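Local coordinates for devB protein (Vibrio cholerae O1 biovar eltor str. N16961, PDB 1Y89), which is of unproven function but probably acts as a 6-phosphogluconolactonase, hydrolysing 6-phosphogluconolactone in the pentose phosphate pathway, at residues E113-A118 with N159-A164; T153-A158 with K176-L181. All blocks are in the same frame, centred on the assembly; numbering follows the deposited sequence.

Contact 1 (E113-A118 with N159-A164); sequences ERFAQA and NLSVVA
Ala116, Phe115, Leu160 and Ser161 meet where helix segment 113-118 runs almost antiparallel to strand 161-164, with 157° between their N-to-C directions and 8.1 Å between the two axes at closest approach. The backbones come nearest at Ala116 and Leu160, with Ala116 CA 5.4 Å from Leu160 CA. Their CB atoms both point across the gap, Ala116 CB lying 4.0 Å from Leu160 CB. Farther out on the leucine, CD1 reaches past that methyl to the helix backbone, where Leu160 CD1 is 3.7 Å from Ala116 O, a van der Waals contact. Ser161 contributes through two different atoms. Ser161 CB approaches the Phe115 ring obliquely, 3.6 Å from Phe115 CD2 and slightly farther from CE2. CG of Phe115 stands anti to the backbone N (chi1 166°), the position from which the ring extends toward Ser161. The hydroxyl takes another course: Ser161 OG sits between the backbone N and the carbonyl carbon (chi1 60°), and lies 3.7 Å from Ala116 CB. This oxygen is hydrogen-bonded to the carbonyl oxygen of Ala112, one turn before Ala116, so the serine joins strand to helix through a polar bond as well as through CB. Beyond the pair, the Phe115 ring also touches Val174 and Lys176 of the adjoining strand 172-176, while Leu160 reaches Met119 farther along the helix. Together these contacts place helix 108-122 against the two antiparallel strands at one end of the mixed sheet, 161-165 being the outermost. This is helix-on-sheet packing within an alpha/beta fold, made by an alanine, a serine, a leucine and one aromatic ring.

Contact 2 (T153-A158 with K176-L181); sequences TDYADA and KTAKVL
Ala158 O accepts a hydrogen bond from Lys179 NZ at 2.7 Å, the shortest polar link between loop 153-158 and segment 176-181. The ammonium nitrogen meets the oxygen at a C=O...N angle of 122°, tilted 19° from the carbonyl plane. An extended side chain makes the reach possible: CG is anti to the backbone N (chi1 172°), and the chain stays extended beyond CG. On the way its methylenes pass the preceding carbonyl, Lys179 CD coming within 3.7 Å of Asp157 O. That carbonyl oxygen is tied to the helix by one of two bridging waters. This water donates to Asp157 O and accepts from Lys179 N; the other donates to Asp154 O, 2.8 Å away, and accepts from Ala178 N. Two backbone N-H groups of the first helical turn are thus joined through solvent to loop carbonyls. Thr177 occupies the N-cap position, and its methyl meets the Asp157 carboxylate, with Thr177 CG2 3.7 Å from Asp157 OD2 and the two side chains crossing at about a right angle. The polar ends of both residues turn to Asn159, Asp157 OD1 accepting from its N and Thr177 OG1 bonding its carbonyl oxygen. The loop is shaped by a type I turn from Asp154 to Asp157 and by an Asx turn, in which Ala156 N donates to Asp154 OD1 at 2.9 Å. Tyr155 CD1 lies 4.2 Å from Ala178 CB, while Thr153 CG2 sits over the centre of one ring face. Tyr155 further touches Pro214 and Lys217 of helix 214-217, and Leu181 packs on strand 134-137; the loop, which leads into strand 161-165, lies against the start of helix 178-183, the helix that follows strand 172-176.

The centres of contacts 1 and 2 are about 11 Å apart, on the same side of the chain's centre. Their segments alternate in sequence: 113-118, 153-158, 159-164, 176-181. Segments 153-158 and 159-164 are consecutive, so one continuous run meets helix 108-122 in contact 1 and the start of helix 178-183 in contact 2. Direct links join the two sites, since Leu160 O lies 3.1 Å from Thr177 N, a probable hydrogen bond, and 3.3 Å from Val180 CG2 in packing contact. Strand 161-165 packs beside helix 108-122, and its neighbour 172-176 runs on into helix 178-183, so the two contacts join both helices to the same edge of the mixed sheet.

Contact 1 (E113-A118 with N159-A164)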
# COMPACT_ATOMS: atom_id res chain seq x y z
N GLU A 113 -1.74 -31.07 15.58
CA GLU A 113 -0.42 -31.15 16.22
C GLU A 113 0.71 -31.38 15.21
O GLU A 113 1.76 -30.76 15.33
CB GLU A 113 -0.39 -32.23 17.31
CG GLU A 113 -1.40 -31.93 18.41
CD GLU A 113 -1.56 -33.04 19.43
OE1 GLU A 113 -0.74 -33.98 19.48
OE2 GLU A 113 -2.53 -32.94 20.21
N ARG A 114 0.52 -32.30 14.26
CA ARG A 114 1.52 -32.50 13.17
C ARG A 114 1.78 -31.21 12.39
O ARG A 114 2.93 -30.82 12.13
CB ARG A 114 1.05 -33.59 12.20
CG ARG A 114 2.15 -34.09 11.24
CD ARG A 114 1.60 -34.53 9.86
NE ARG A 114 0.83 -33.47 9.21
CZ ARG A 114 1.38 -32.42 8.58
NH1 ARG A 114 2.72 -32.32 8.48
NH2 ARG A 114 0.60 -31.49 8.04
N PHE A 115 0.70 -30.54 11.99
CA PHE A 115 0.77 -29.27 11.26
C PHE A 115 1.58 -28.24 12.07
O PHE A 115 2.50 -27.62 11.55
CB PHE A 115 -0.69 -28.83 10.94
CG PHE A 115 -0.85 -27.40 10.48
CD1 PHE A 115 -0.09 -26.87 9.44
CD2 PHE A 115 -1.88 -26.62 11.02
CE1 PHE A 115 -0.32 -25.54 9.00
CE2 PHE A 115 -2.09 -25.29 10.59
CZ PHE A 115 -1.31 -24.77 9.58
N ALA A 116 1.26 -28.12 13.37
CA ALA A 116 1.97 -27.19 14.24
C ALA A 116 3.48 -27.48 14.28
O ALA A 116 4.31 -26.55 14.18
CB ALA A 116 1.38 -27.24 15.67
N GLN A 117 3.84 -28.75 14.44
CA GLN A 117 5.25 -29.13 14.59
C GLN A 117 5.96 -28.88 13.26
O GLN A 117 7.10 -28.44 13.25
CB GLN A 117 5.40 -30.62 14.95
CG GLN A 117 4.77 -31.03 16.27
CD GLN A 117 5.35 -30.29 17.50
OE1 GLN A 117 4.92 -29.16 17.84
NE2 GLN A 117 6.27 -30.94 18.19
N ALA A 118 5.26 -29.16 12.14
CA ALA A 118 5.81 -28.96 10.79
C ALA A 118 6.16 -27.47 10.55
O ALA A 118 7.27 -27.15 10.05
CB ALA A 118 4.83 -29.48 9.70
N ASN A 159 -1.11 -22.40 21.44
CA ASN A 159 -0.83 -23.36 20.37
C ASN A 159 -0.76 -22.67 18.99
O ASN A 159 -1.25 -21.53 18.82
CB ASN A 159 -1.87 -24.48 20.32
CG ASN A 159 -1.90 -25.34 21.56
OD1 ASN A 159 -2.97 -25.83 21.95
ND2 ASN A 159 -0.76 -25.57 22.16
N LEU A 160 -0.17 -23.36 18.01
CA LEU A 160 -0.04 -22.82 16.66
C LEU A 160 -1.21 -23.18 15.75
O LEU A 160 -1.40 -22.57 14.69
CB LEU A 160 1.30 -23.22 16.02
CG LEU A 160 2.55 -22.97 16.87
CD1 LEU A 160 3.79 -23.50 16.14
CD2 LEU A 160 2.69 -21.48 17.20
N SER A 161 -1.98 -24.19 16.15
CA SER A 161 -3.12 -24.62 15.30
C SER A 161 -4.20 -25.08 16.24
O SER A 161 -3.95 -25.28 17.44
CB SER A 161 -2.71 -25.78 14.42
OG SER A 161 -2.30 -26.86 15.27
N VAL A 162 -5.39 -25.28 15.69
CA VAL A 162 -6.54 -25.64 16.50
C VAL A 162 -7.51 -26.40 15.61
O VAL A 162 -7.59 -26.13 14.40
CB VAL A 162 -7.20 -24.35 17.15
CG1 VAL A 162 -7.75 -23.37 16.08
CG2 VAL A 162 -8.26 -24.73 18.22
N VAL A 163 -8.26 -27.34 16.21
CA VAL A 163 -9.40 -27.93 15.50
C VAL A 163 -10.62 -27.07 15.75
O VAL A 163 -10.91 -26.73 16.89
CB VAL A 163 -9.66 -29.41 15.91
CG1 VAL A 163 -10.95 -29.99 15.20
CG2 VAL A 163 -8.43 -30.27 15.61
N ALA A 164 -11.33 -26.70 14.68
CA ALA A 164 -12.50 -25.84 14.78
C ALA A 164 -13.69 -26.51 14.09
O ALA A 164 -13.50 -27.29 13.18
CB ALA A 164 -12.21 -24.48 14.12

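Contact 2 (T153-A158 with K176-L181)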
# COMPACT_ATOMS: atom_id res chain seq x y z
N THR A 153 -13.44 -18.35 19.05
CA THR A 153 -12.01 -18.14 18.91
C THR A 153 -11.37 -17.77 20.27
O THR A 153 -11.82 -16.85 20.96
CB THR A 153 -11.73 -17.01 17.91
OG1 THR A 153 -12.24 -17.40 16.62
CG2 THR A 153 -10.22 -16.72 17.80
N ASP A 154 -10.31 -18.49 20.61
CA ASP A 154 -9.53 -18.19 21.81
C ASP A 154 -8.31 -17.40 21.36
O ASP A 154 -7.35 -17.98 20.81
CB ASP A 154 -9.11 -19.48 22.53
CG ASP A 154 -8.21 -19.21 23.74
OD1 ASP A 154 -7.98 -18.03 24.09
OD2 ASP A 154 -7.73 -20.18 24.33
N TYR A 155 -8.38 -16.08 21.55
CA TYR A 155 -7.34 -15.17 21.09
C TYR A 155 -6.09 -15.30 21.93
O TYR A 155 -5.07 -14.74 21.58
CB TYR A 155 -7.82 -13.70 21.09
CG TYR A 155 -8.94 -13.47 20.13
CD1 TYR A 155 -8.68 -13.24 18.75
CD2 TYR A 155 -10.24 -13.51 20.55
CE1 TYR A 155 -9.73 -13.05 17.85
CE2 TYR A 155 -11.31 -13.31 19.65
CZ TYR A 155 -11.04 -13.09 18.31
OH TYR A 155 -12.12 -12.92 17.46
N ALA A 156 -6.17 -16.02 23.05
CA ALA A 156 -5.00 -16.22 23.89
C ALA A 156 -4.41 -17.62 23.73
O ALA A 156 -3.56 -18.01 24.53
CB ALA A 156 -5.35 -15.94 25.35
N ASP A 157 -4.85 -18.36 22.72
CA ASP A 157 -4.40 -19.77 22.56
C ASP A 157 -2.90 -19.74 22.27
O ASP A 157 -2.44 -19.04 21.34
CB ASP A 157 -5.16 -20.43 21.42
CG ASP A 157 -4.91 -21.93 21.31
OD1 ASP A 157 -3.92 -22.48 21.88
OD2 ASP A 157 -5.72 -22.59 20.62
N ALA A 158 -2.13 -20.46 23.08
CA ALA A 158 -0.67 -20.50 22.92
C ALA A 158 -0.20 -21.53 21.85
O ALA A 158 0.98 -21.52 21.42
CB ALA A 158 0.02 -20.75 24.26
N LYS A 176 -4.84 -22.44 11.54
CA LYS A 176 -3.88 -21.63 12.30
C LYS A 176 -4.61 -20.96 13.45
O LYS A 176 -5.81 -20.66 13.32
CB LYS A 176 -3.30 -20.51 11.42
CG LYS A 176 -2.25 -21.00 10.42
CD LYS A 176 -1.56 -19.77 9.75
CE LYS A 176 -0.39 -20.14 8.82
NZ LYS A 176 -0.68 -21.10 7.71
N THR A 177 -3.92 -20.73 14.57
CA THR A 177 -4.49 -19.92 15.64
C THR A 177 -4.22 -18.44 15.38
O THR A 177 -3.38 -18.09 14.53
CB THR A 177 -3.87 -20.27 17.00
OG1 THR A 177 -2.44 -20.12 16.90
CG2 THR A 177 -4.25 -21.70 17.39
N ALA A 178 -4.90 -17.57 16.14
CA ALA A 178 -4.68 -16.10 16.00
C ALA A 178 -3.19 -15.73 16.19
O ALA A 178 -2.66 -14.85 15.51
CB ALA A 178 -5.54 -15.34 17.01
N LYS A 179 -2.54 -16.43 17.11
CA LYS A 179 -1.14 -16.19 17.43
C LYS A 179 -0.23 -16.28 16.21
O LYS A 179 0.69 -15.46 16.05
CB LYS A 179 -0.71 -17.24 18.46
CG LYS A 179 0.74 -17.26 18.77
CD LYS A 179 0.93 -18.34 19.88
CE LYS A 179 2.33 -18.38 20.34
NZ LYS A 179 2.53 -19.29 21.55
N VAL A 180 -0.47 -17.28 15.36
CA VAL A 180 0.37 -17.38 14.15
C VAL A 180 0.09 -16.20 13.18
O VAL A 180 1.02 -15.61 12.59
CB VAL A 180 0.13 -18.74 13.44
CG1 VAL A 180 0.93 -18.82 12.14
CG2 VAL A 180 0.50 -19.91 14.44
N LEU A 181 -1.18 -15.86 12.99
CA LEU A 181 -1.47 -14.67 12.17
C LEU A 181 -0.83 -13.38 12.68
O LEU A 181 -0.28 -12.60 11.91
CB LEU A 181 -2.99 -14.45 12.02
CG LEU A 181 -3.75 -15.27 10.99
CD1 LEU A 181 -3.40 -16.77 10.99
CD2 LEU A 181 -5.32 -15.06 11.20
O HOH W 1 -6.67 -18.55 18.20
O HOH W 2 -3.91 -17.54 19.51